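Long-range contacts in porin (Acinetobacter baumannii AB307-0294, PDB 5DL7), which probably forms a channel across the outer membrane for small solutes, as a calcium-binding beta-barrel porin of the OprD family: residues 34-39 and 404-409; 307-312 and 389-394; 191-196 and 220-225. All blocks are in the same frame, centred on the assembly; numbering follows the deposited sequence.

Contact 1: 34-39 and 404-409; sequences RDYKKD and HSANET. With CA (calcium ion), chain D.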
loop_
_atom_site.group_PDB
_atom_site.type_symbol
_atom_site.label_atom_id
_atom_site.label_comp_id
_atom_site.label_asym_id
_atom_site.label_seq_id
_atom_site.Cartn_x
_atom_site.Cartn_y
_atom_site.Cartn_z
ATOM N N ARG A 34 5.992 -7.898 14.695
ATOM C CA ARG A 34 6.901 -6.757 14.736
ATOM C C ARG A 34 7.408 -6.758 16.253
ATOM O O ARG A 34 6.745 -6.341 17.158
ATOM C CB ARG A 34 6.179 -5.504 14.387
ATOM C CG ARG A 34 6.992 -4.217 14.509
ATOM C CD ARG A 34 6.289 -2.973 14.159
ATOM N NE ARG A 34 6.044 -2.947 12.682
ATOM C CZ ARG A 34 5.105 -2.280 12.065
ATOM N NH1 ARG A 34 4.346 -1.400 12.672
ATOM N NH2 ARG A 34 5.069 -2.228 10.715
ATOM N N ASP A 35 8.583 -7.289 16.430
ATOM C CA ASP A 35 9.122 -7.516 17.796
ATOM C C ASP A 35 9.957 -6.365 18.112
ATOM O O ASP A 35 11.133 -6.182 17.702
ATOM C CB ASP A 35 9.888 -8.786 17.804
ATOM C CG ASP A 35 10.341 -9.139 19.221
ATOM O OD1 ASP A 35 10.430 -8.237 20.068
ATOM O OD2 ASP A 35 10.617 -10.367 19.300
ATOM N N TYR A 36 9.393 -5.501 18.969
ATOM C CA TYR A 36 10.059 -4.271 19.415
ATOM C C TYR A 36 11.318 -4.555 20.140
ATOM O O TYR A 36 11.354 -5.438 21.033
ATOM C CB TYR A 36 9.140 -3.466 20.320
ATOM C CG TYR A 36 7.833 -3.205 19.785
ATOM C CD1 TYR A 36 7.628 -2.524 18.590
ATOM C CD2 TYR A 36 6.645 -3.650 20.494
ATOM C CE1 TYR A 36 6.350 -2.197 18.089
ATOM C CE2 TYR A 36 5.403 -3.382 20.026
ATOM C CZ TYR A 36 5.233 -2.656 18.772
ATOM O OH TYR A 36 3.962 -2.414 18.400
ATOM N N LYS A 37 12.396 -3.823 19.847
ATOM C CA LYS A 37 13.676 -3.986 20.550
ATOM C C LYS A 37 13.635 -3.559 22.022
ATOM O O LYS A 37 14.291 -4.248 22.832
ATOM C CB LYS A 37 14.834 -3.358 19.819
ATOM C CG LYS A 37 14.936 -4.112 18.476
ATOM C CD LYS A 37 16.301 -4.321 17.782
ATOM C CE LYS A 37 16.731 -3.181 16.872
ATOM N NZ LYS A 37 18.271 -3.188 17.035
ATOM N N LYS A 38 12.922 -2.490 22.350
ATOM C CA LYS A 38 12.929 -1.886 23.671
ATOM C C LYS A 38 11.600 -2.038 24.378
ATOM O O LYS A 38 11.350 -1.276 25.293
ATOM C CB LYS A 38 13.289 -0.436 23.530
ATOM C CG LYS A 38 14.778 -0.283 23.068
ATOM C CD LYS A 38 15.205 1.179 23.100
ATOM C CE LYS A 38 14.501 2.077 22.001
ATOM N NZ LYS A 38 14.188 3.561 22.366
ATOM N N ASP A 39 10.683 -2.922 23.925
ATOM C CA ASP A 39 9.421 -3.290 24.660
ATOM C C ASP A 39 8.741 -2.082 25.288
ATOM O O ASP A 39 8.667 -1.991 26.522
ATOM C CB ASP A 39 9.681 -4.391 25.708
ATOM C CG ASP A 39 10.200 -5.662 25.050
ATOM O OD1 ASP A 39 10.109 -5.761 23.746
ATOM O OD2 ASP A 39 10.605 -6.573 25.839
ATOM N N HIS A 404 8.856 2.173 16.160
ATOM C CA HIS A 404 9.824 1.831 17.181
ATOM C C HIS A 404 10.847 0.810 16.596
ATOM O O HIS A 404 10.441 0.047 15.727
ATOM C CB HIS A 404 9.072 1.117 18.306
ATOM C CG HIS A 404 8.029 1.995 18.923
ATOM N ND1 HIS A 404 8.284 2.683 20.064
ATOM C CD2 HIS A 404 6.732 2.213 18.630
ATOM C CE1 HIS A 404 7.238 3.428 20.371
ATOM N NE2 HIS A 404 6.314 3.227 19.455
ATOM N N SER A 405 12.058 0.857 17.007
ATOM C CA SER A 405 13.109 -0.155 16.632
ATOM C C SER A 405 12.478 -1.519 16.817
ATOM O O SER A 405 11.859 -1.775 17.894
ATOM C CB SER A 405 14.406 0.020 17.496
ATOM O OG SER A 405 14.927 1.317 17.283
ATOM N N ALA A 406 12.653 -2.407 15.832
ATOM C CA ALA A 406 11.984 -3.679 15.842
ATOM C C ALA A 406 12.678 -4.624 14.912
ATOM O O ALA A 406 13.286 -4.224 13.895
ATOM C CB ALA A 406 10.514 -3.513 15.476
ATOM N N ASN A 407 12.490 -5.888 15.139
ATOM C CA ASN A 407 12.783 -6.914 14.161
ATOM C C ASN A 407 11.417 -7.516 13.748
ATOM O O ASN A 407 10.642 -8.059 14.578
ATOM C CB ASN A 407 13.610 -8.013 14.783
ATOM C CG ASN A 407 15.014 -7.560 15.117
ATOM O OD1 ASN A 407 15.623 -6.817 14.441
ATOM N ND2 ASN A 407 15.519 -8.074 16.132
ATOM N N GLU A 408 11.091 -7.287 12.458
ATOM C CA GLU A 408 9.724 -7.521 11.965
ATOM C C GLU A 408 9.796 -8.725 11.002
ATOM O O GLU A 408 10.729 -8.770 10.136
ATOM C CB GLU A 408 9.187 -6.296 11.292
ATOM C CG GLU A 408 7.832 -6.453 10.666
ATOM C CD GLU A 408 7.156 -5.151 10.169
ATOM O OE1 GLU A 408 7.532 -4.085 10.679
ATOM O OE2 GLU A 408 6.231 -5.298 9.341
ATOM N N THR A 409 8.875 -9.676 11.127
ATOM C CA THR A 409 8.797 -10.813 10.261
ATOM C C THR A 409 7.316 -10.854 9.719
ATOM O O THR A 409 6.386 -10.556 10.444
ATOM C CB THR A 409 8.954 -12.105 11.118
ATOM O OG1 THR A 409 10.276 -12.110 11.641
ATOM C CG2 THR A 409 8.731 -13.256 10.248
HETATM CA CA CA D . 10.389 -7.347 22.094
HETATM O O HOH W 1 11.746 -0.718 20.375
HETATM O O HOH W 2 12.544 -8.049 21.842
#

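Contact 2: 307-312 and 389-394; sequences FMSSDY and RFSHYR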
loop_
_atom_site.group_PDB
_atom_site.type_symbol
_atom_site.label_atom_id
_atom_site.label_comp_id
_atom_site.label_asym_id
_atom_site.label_seq_id
_atom_site.Cartn_x
_atom_site.Cartn_y
_atom_site.Cartn_z
ATOM N N PHE A 307 8.793 0.612 2.598
ATOM C CA PHE A 307 9.440 -0.289 3.624
ATOM C C PHE A 307 8.509 -0.760 4.737
ATOM O O PHE A 307 7.426 -0.083 4.930
ATOM C CB PHE A 307 10.609 0.510 4.195
ATOM C CG PHE A 307 11.899 0.328 3.373
ATOM C CD1 PHE A 307 12.016 0.847 2.101
ATOM C CD2 PHE A 307 12.942 -0.400 3.840
ATOM C CE1 PHE A 307 13.218 0.730 1.374
ATOM C CE2 PHE A 307 14.128 -0.591 3.093
ATOM C CZ PHE A 307 14.251 -0.034 1.843
ATOM N N MET A 308 8.804 -1.826 5.369
ATOM C CA MET A 308 7.979 -2.582 6.271
ATOM C C MET A 308 7.686 -1.802 7.564
ATOM O O MET A 308 6.533 -1.839 8.074
ATOM C CB MET A 308 8.527 -3.942 6.550
ATOM C CG MET A 308 8.479 -4.771 5.268
ATOM S SD MET A 308 9.571 -6.288 5.511
ATOM C CE MET A 308 8.824 -7.102 6.885
ATOM N N SER A 309 8.710 -1.160 8.131
ATOM C CA SER A 309 8.680 -0.863 9.572
ATOM C C SER A 309 8.551 0.678 9.831
ATOM O O SER A 309 8.560 1.031 11.016
ATOM C CB SER A 309 9.920 -1.375 10.301
ATOM O OG SER A 309 9.995 -2.783 10.094
ATOM N N SER A 310 8.518 1.508 8.783
ATOM C CA SER A 310 8.320 2.949 8.908
ATOM C C SER A 310 7.861 3.456 7.567
ATOM O O SER A 310 8.152 2.841 6.530
ATOM C CB SER A 310 9.663 3.664 9.239
ATOM O OG SER A 310 9.616 5.127 9.207
ATOM N N ASP A 311 7.311 4.661 7.549
ATOM C CA ASP A 311 6.943 5.339 6.327
ATOM C C ASP A 311 8.036 6.147 5.675
ATOM O O ASP A 311 7.831 6.522 4.484
ATOM C CB ASP A 311 5.632 6.065 6.453
ATOM C CG ASP A 311 5.653 7.287 7.157
ATOM O OD1 ASP A 311 6.706 7.889 7.558
ATOM O OD2 ASP A 311 4.689 8.034 6.940
ATOM N N TYR A 312 9.113 6.450 6.380
ATOM C CA TYR A 312 10.268 7.230 5.811
ATOM C C TYR A 312 9.842 8.545 5.198
ATOM O O TYR A 312 10.582 9.116 4.412
ATOM C CB TYR A 312 11.103 6.362 4.848
ATOM C CG TYR A 312 11.989 5.377 5.526
ATOM C CD1 TYR A 312 11.521 4.164 5.824
ATOM C CD2 TYR A 312 13.276 5.631 5.732
ATOM C CE1 TYR A 312 12.305 3.210 6.515
ATOM C CE2 TYR A 312 14.112 4.746 6.370
ATOM C CZ TYR A 312 13.637 3.532 6.748
ATOM O OH TYR A 312 14.400 2.607 7.454
ATOM N N ARG A 389 9.273 -12.327 4.650
ATOM C CA ARG A 389 9.851 -11.013 4.715
ATOM C C ARG A 389 10.358 -10.781 6.118
ATOM O O ARG A 389 9.678 -11.035 7.128
ATOM C CB ARG A 389 8.863 -9.962 4.331
ATOM C CG ARG A 389 8.628 -9.849 2.820
ATOM C CD ARG A 389 7.464 -8.856 2.489
ATOM N NE ARG A 389 6.217 -9.465 2.898
ATOM C CZ ARG A 389 5.045 -8.799 2.911
ATOM N NH1 ARG A 389 5.054 -7.496 2.507
ATOM N NH2 ARG A 389 3.888 -9.404 3.215
ATOM N N PHE A 390 11.540 -10.146 6.164
ATOM C CA PHE A 390 12.205 -9.767 7.441
ATOM C C PHE A 390 12.761 -8.345 7.348
ATOM O O PHE A 390 13.401 -8.008 6.365
ATOM C CB PHE A 390 13.342 -10.693 7.718
ATOM C CG PHE A 390 13.012 -12.114 7.736
ATOM C CD1 PHE A 390 12.518 -12.726 8.983
ATOM C CD2 PHE A 390 13.153 -12.934 6.574
ATOM C CE1 PHE A 390 12.125 -14.142 8.885
ATOM C CE2 PHE A 390 12.789 -14.322 6.553
ATOM C CZ PHE A 390 12.325 -14.888 7.725
ATOM N N SER A 391 12.592 -7.570 8.383
ATOM C CA SER A 391 13.073 -6.207 8.450
ATOM C C SER A 391 13.814 -6.065 9.829
ATOM O O SER A 391 13.215 -6.289 10.847
ATOM C CB SER A 391 11.978 -5.255 8.347
ATOM O OG SER A 391 12.285 -3.947 8.823
ATOM N N HIS A 392 15.033 -5.585 9.785
ATOM C CA HIS A 392 15.702 -5.138 11.003
ATOM C C HIS A 392 15.661 -3.588 10.851
ATOM O O HIS A 392 16.378 -3.002 10.031
ATOM C CB HIS A 392 17.222 -5.594 11.001
ATOM C CG HIS A 392 18.059 -4.990 12.162
ATOM N ND1 HIS A 392 17.601 -4.881 13.443
ATOM C CD2 HIS A 392 19.289 -4.366 12.176
ATOM C CE1 HIS A 392 18.537 -4.336 14.234
ATOM N NE2 HIS A 392 19.549 -3.975 13.468
ATOM N N TYR A 393 14.936 -3.002 11.758
ATOM C CA TYR A 393 14.632 -1.575 11.759
ATOM C C TYR A 393 15.112 -0.923 13.039
ATOM O O TYR A 393 14.864 -1.401 14.171
ATOM C CB TYR A 393 13.098 -1.382 11.586
ATOM C CG TYR A 393 12.719 0.080 11.707
ATOM C CD1 TYR A 393 13.007 1.004 10.738
ATOM C CD2 TYR A 393 12.022 0.476 12.874
ATOM C CE1 TYR A 393 12.658 2.362 10.935
ATOM C CE2 TYR A 393 11.708 1.831 13.064
ATOM C CZ TYR A 393 11.979 2.721 12.069
ATOM O OH TYR A 393 11.682 4.135 12.283
ATOM N N ARG A 394 15.831 0.212 12.884
ATOM C CA ARG A 394 16.241 0.952 14.073
ATOM C C ARG A 394 15.895 2.426 13.892
ATOM O O ARG A 394 15.989 2.995 12.740
ATOM C CB ARG A 394 17.706 0.895 14.189
ATOM C CG ARG A 394 18.387 -0.480 14.207
ATOM C CD ARG A 394 19.947 -0.325 14.290
ATOM N NE ARG A 394 20.539 0.342 13.089
ATOM C CZ ARG A 394 21.769 0.784 13.082
ATOM N NH1 ARG A 394 22.292 1.420 12.089
ATOM N NH2 ARG A 394 22.535 0.550 14.198
HETATM O O HOH W 3 11.693 -1.672 7.275
#

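Contact 3: 191-196 and 220-225; sequences KAATTD and KDIYQQ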
loop_
_atom_site.group_PDB
_atom_site.type_symbol
_atom_site.label_atom_id
_atom_site.label_comp_id
_atom_site.label_asym_id
_atom_site.label_seq_id
_atom_site.Cartn_x
_atom_site.Cartn_y
_atom_site.Cartn_z
ATOM N N LYS A 191 -3.408 16.539 14.897
ATOM C CA LYS A 191 -4.235 15.411 15.365
ATOM C C LYS A 191 -4.501 14.549 14.195
ATOM O O LYS A 191 -4.266 15.010 13.084
ATOM C CB LYS A 191 -5.545 15.996 15.958
ATOM C CG LYS A 191 -6.444 16.774 14.940
ATOM C CD LYS A 191 -7.709 17.302 15.626
ATOM C CE LYS A 191 -8.628 16.190 15.987
ATOM N NZ LYS A 191 -9.719 16.860 16.710
ATOM N N ALA A 192 -5.043 13.375 14.439
ATOM C CA ALA A 192 -5.682 12.583 13.368
ATOM C C ALA A 192 -7.090 13.208 13.229
ATOM O O ALA A 192 -7.724 13.616 14.229
ATOM C CB ALA A 192 -5.763 11.119 13.813
ATOM N N ALA A 193 -7.653 13.334 12.054
ATOM C CA ALA A 193 -8.922 13.931 11.835
ATOM C C ALA A 193 -9.736 13.204 10.806
ATOM O O ALA A 193 -9.225 12.513 9.963
ATOM C CB ALA A 193 -8.798 15.375 11.364
ATOM N N THR A 194 -11.039 13.405 10.881
ATOM C CA THR A 194 -11.908 12.825 9.880
ATOM C C THR A 194 -12.716 13.953 9.254
ATOM O O THR A 194 -12.912 15.065 9.780
ATOM C CB THR A 194 -12.815 11.725 10.384
ATOM O OG1 THR A 194 -13.643 12.347 11.363
ATOM C CG2 THR A 194 -12.082 10.549 11.011
ATOM N N THR A 195 -13.340 13.622 8.143
ATOM C CA THR A 195 -14.147 14.577 7.406
ATOM C C THR A 195 -15.193 13.900 6.550
ATOM O O THR A 195 -15.243 12.685 6.516
ATOM C CB THR A 195 -13.152 15.516 6.553
ATOM O OG1 THR A 195 -13.852 16.667 6.080
ATOM C CG2 THR A 195 -12.549 14.733 5.429
ATOM N N ASP A 196 -15.968 14.645 5.818
ATOM C CA ASP A 196 -16.970 13.912 5.149
ATOM C C ASP A 196 -16.798 13.605 3.707
ATOM O O ASP A 196 -17.771 13.086 3.090
ATOM C CB ASP A 196 -18.256 14.437 5.343
ATOM C CG ASP A 196 -18.350 15.769 4.958
ATOM O OD1 ASP A 196 -17.621 16.268 4.162
ATOM O OD2 ASP A 196 -19.184 16.409 5.703
ATOM N N LYS A 220 -11.585 17.044 2.302
ATOM C CA LYS A 220 -12.353 18.297 2.612
ATOM C C LYS A 220 -11.941 18.799 4.017
ATOM O O LYS A 220 -11.923 18.026 4.986
ATOM C CB LYS A 220 -13.814 18.004 2.627
ATOM C CG LYS A 220 -14.622 19.298 2.884
ATOM C CD LYS A 220 -16.055 18.925 2.840
ATOM C CE LYS A 220 -16.993 20.084 3.198
ATOM N NZ LYS A 220 -18.091 19.293 3.864
ATOM N N ASP A 221 -11.523 20.069 4.116
ATOM C CA ASP A 221 -11.163 20.781 5.380
ATOM C C ASP A 221 -9.917 20.221 5.998
ATOM O O ASP A 221 -9.628 20.516 7.186
ATOM C CB ASP A 221 -12.403 20.698 6.308
ATOM C CG ASP A 221 -13.487 21.596 5.908
ATOM O OD1 ASP A 221 -13.259 22.734 5.512
ATOM O OD2 ASP A 221 -14.658 21.169 6.062
ATOM N N ILE A 222 -9.098 19.440 5.282
ATOM C CA ILE A 222 -7.879 18.873 5.743
ATOM C C ILE A 222 -6.700 19.240 4.865
ATOM O O ILE A 222 -5.858 19.988 5.258
ATOM C CB ILE A 222 -7.935 17.369 6.059
ATOM C CG1 ILE A 222 -9.106 17.104 7.086
ATOM C CG2 ILE A 222 -6.622 16.925 6.630
ATOM C CD1 ILE A 222 -9.248 15.641 7.421
ATOM N N TYR A 223 -6.693 18.743 3.641
ATOM C CA TYR A 223 -5.556 19.071 2.730
ATOM C C TYR A 223 -6.012 19.021 1.271
ATOM O O TYR A 223 -6.972 18.297 0.941
ATOM C CB TYR A 223 -4.331 18.268 2.954
ATOM C CG TYR A 223 -4.413 16.817 2.620
ATOM C CD1 TYR A 223 -4.371 16.410 1.261
ATOM C CD2 TYR A 223 -4.536 15.807 3.516
ATOM C CE1 TYR A 223 -4.424 15.066 0.951
ATOM C CE2 TYR A 223 -4.556 14.455 3.202
ATOM C CZ TYR A 223 -4.568 14.019 1.950
ATOM O OH TYR A 223 -4.642 12.720 1.546
ATOM N N GLN A 224 -5.214 19.704 0.437
ATOM C CA GLN A 224 -5.226 19.501 -1.047
ATOM C C GLN A 224 -3.874 18.943 -1.401
ATOM O O GLN A 224 -2.858 19.341 -0.822
ATOM C CB GLN A 224 -5.508 20.808 -1.831
ATOM C CG GLN A 224 -6.920 21.172 -1.658
ATOM C CD GLN A 224 -7.265 22.478 -2.370
ATOM O OE1 GLN A 224 -8.276 23.245 -1.959
ATOM N NE2 GLN A 224 -6.468 22.786 -3.348
ATOM N N GLN A 225 -3.826 18.084 -2.399
ATOM C CA GLN A 225 -2.612 17.400 -2.782
ATOM C C GLN A 225 -2.543 17.219 -4.334
ATOM O O GLN A 225 -3.566 16.836 -4.869
ATOM C CB GLN A 225 -2.443 16.124 -2.036
ATOM C CG GLN A 225 -1.216 15.313 -2.343
ATOM C CD GLN A 225 -1.188 14.084 -1.437
ATOM O OE1 GLN A 225 -1.758 13.043 -1.745
ATOM N NE2 GLN A 225 -0.507 14.250 -0.276
#

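Contact 1: 34-39 and 404-409
Strand residues 34-36 run antiparallel to 406-409, axes 4.5 Å apart at 165°, with Arg-34/Glu-408 and Tyr-36/Ala-406 as non-hydrogen-bonded pairs around the hydrogen-bonded pair Asp-35/Asn-407. Asp-35 and Asn-407 exchange both backbone N-H...O bonds, and Lys-37 N donates to Ser-405 O where the strand gives way to a turn. A water carries the link one residue further, accepting from Lys-38 N and donating to Ser-405 O. On the face of Arg-34, Ala-406 and Glu-408, the arginine and glutamate side chains run alongside each other in the same direction. Arg-34 NE gives Glu-408 OE1 a fairly straight salt-bridge hydrogen bond of 2.7 Å, and NH2 adds a weak one to the same oxygen. OE1 sits near the guanidinium plane, but the arginine approaches it from above the carboxylate plane, the two groups being turned 56° apart. Glu-408 OE2 is paired with Arg-410, so the carboxylate lies between two arginines, which would favour its charged form. Ala-406 CB packs against Arg-34 CG at 3.7 Å, and Tyr-36 CD1 meets His-404 CB at 3.9 Å. On the other face Asp-35 CG stands anti to the backbone N (chi1 -174°), and OD1 binds calcium at 2.2 Å. Tyr-36 O, Asp-39 OD1, Thr-44 and a water also bind the ion, tying the strand end to the turn after it. Here the first and last strands of the polypeptide, 22-36 and 406-418, pair to close the beta-barrel, with a calcium site at the seam.

Contact 2: 307-312 and 389-394
The loop 307-312 has no regular structure and lies against one face of strand 389-394 without backbone pairing; the closest CA atoms, Ser-309 and Tyr-393, are 6.4 Å apart. Ser-391 and Tyr-393, alternate residues of the strand, turn their side chains to the loop, as does Arg-389. Ser-309 CB abuts Tyr-393 CB at 3.4 Å and also touches CG, at the root of the ring. Beyond it, Ser-309 O lies 3.8 Å above one face of that ring, offset toward the rim. Tyr-393 CG is anti to the backbone N (chi1 175°), and from there the ring reaches along the loop until CE1 meets Ser-310 CB at 3.7 Å. Tyr-312 passes Tyr-393 running the other way and brings its OH into the plane of the ring, at the edge by CD1 and CE1. Loops that fold inward from the barrel and pack on the inner face of its wall are a feature of porins, and 307-312, part of the long connection between strands 278-288 and 318-327, is consistent with such a loop. Ser-309 OG and Ser-391 OG are 2.9 Å apart, a likely hydrogen bond, though the Ser-391 proton could instead go to a water that also lies by its OG and accepts from Ser-309 N; Ser-309 OG is bonded as well to Glu-408. On the other flank Met-308 bends at chi3 (60°), and its CE rests on Arg-389 CB at 3.8 Å while SD lies 3.9 Å from Ser-391 CB. Ser-310 OG takes the N-H of Tyr-312 in an ST turn, and Glu-365 OE1 bonds both to this serine hydroxyl and to Tyr-393 OH; Tyr-312 OH is bonded to Ser-367.

Contact 3: 191-196 and 220-225
A classic beta bulge at Ile-222 and Tyr-223, both opposite Leu-219, marks the point where the turn between barrel strands 210-219 and 223-235 passes into the second strand, and the segment leading into strand 198-206 packs against this turn. The packing is carried by side chains, the closest CA atoms, Thr-195 and Lys-220, being 6.3 Å apart. Thr-195 reaches across with its hydroxyl: OG1 stands anti to the backbone N (chi1 -166°) and donates to Lys-220 O over 2.6 Å, approaching from above the carbonyl plane with a C=O...donor angle of 130°. This hydroxyl thus grips the backbone of the turn directly, while Lys-220 also has a backbone hydrogen bond with Ser-197. The methyl of the same threonine, CG2, lies 4.0 Å from Ile-222 CD1, the two side chains passing in opposing senses. Ile-222 CD1 also meets Ala-193 CB at 4.0 Å. One terminal methyl therefore spans two alternate residues, Ala-193 and Thr-195, whose side chains both face the turn, and Ile-259 of a neighbouring loop packs on both Ala-193 and Ile-222. At the outer end Lys-220 extends as far as CE and then bends at chi4 (-147°), crossing Asp-196 at a slant. Its NZ donates to the syn lone pair of Asp-196 OD1 at 3.1 Å in a salt bridge, and its CD passes 3.4 Å from the same oxygen. Asp-221 turns its OD1 to the backbone N of Ser-256 instead. The chemistry is graded: methyls meet in the buried part, a buried threonine hydroxyl is satisfied by a carbonyl, and the ion pair lies at the exposed end, where solvent would probably weaken it.

Contacts 1 and 2 are neighbours, their centres 10 Å apart, and share the wall formed by strands 384-395 and 406-418. Glu-408 joins them through two probable hydrogen bonds: its OE1 lies 2.8 Å from Ser-309 OG, which probably ties the loop 307-312 to the seam that closes the barrel, and its O lies 2.8 Å from Ser-391 N as part of the pairing of the two strands. The calcium of contact 1 lies about 12 Å from the side chain of Tyr-393 in contact 2. Contact 3 stands apart, its centre 31 Å from that of contact 1 and 27 Å from that of contact 2, and touches neither. Its Ile-222 side chain is about 7 Å from that of Glu-253, which binds a different calcium ion.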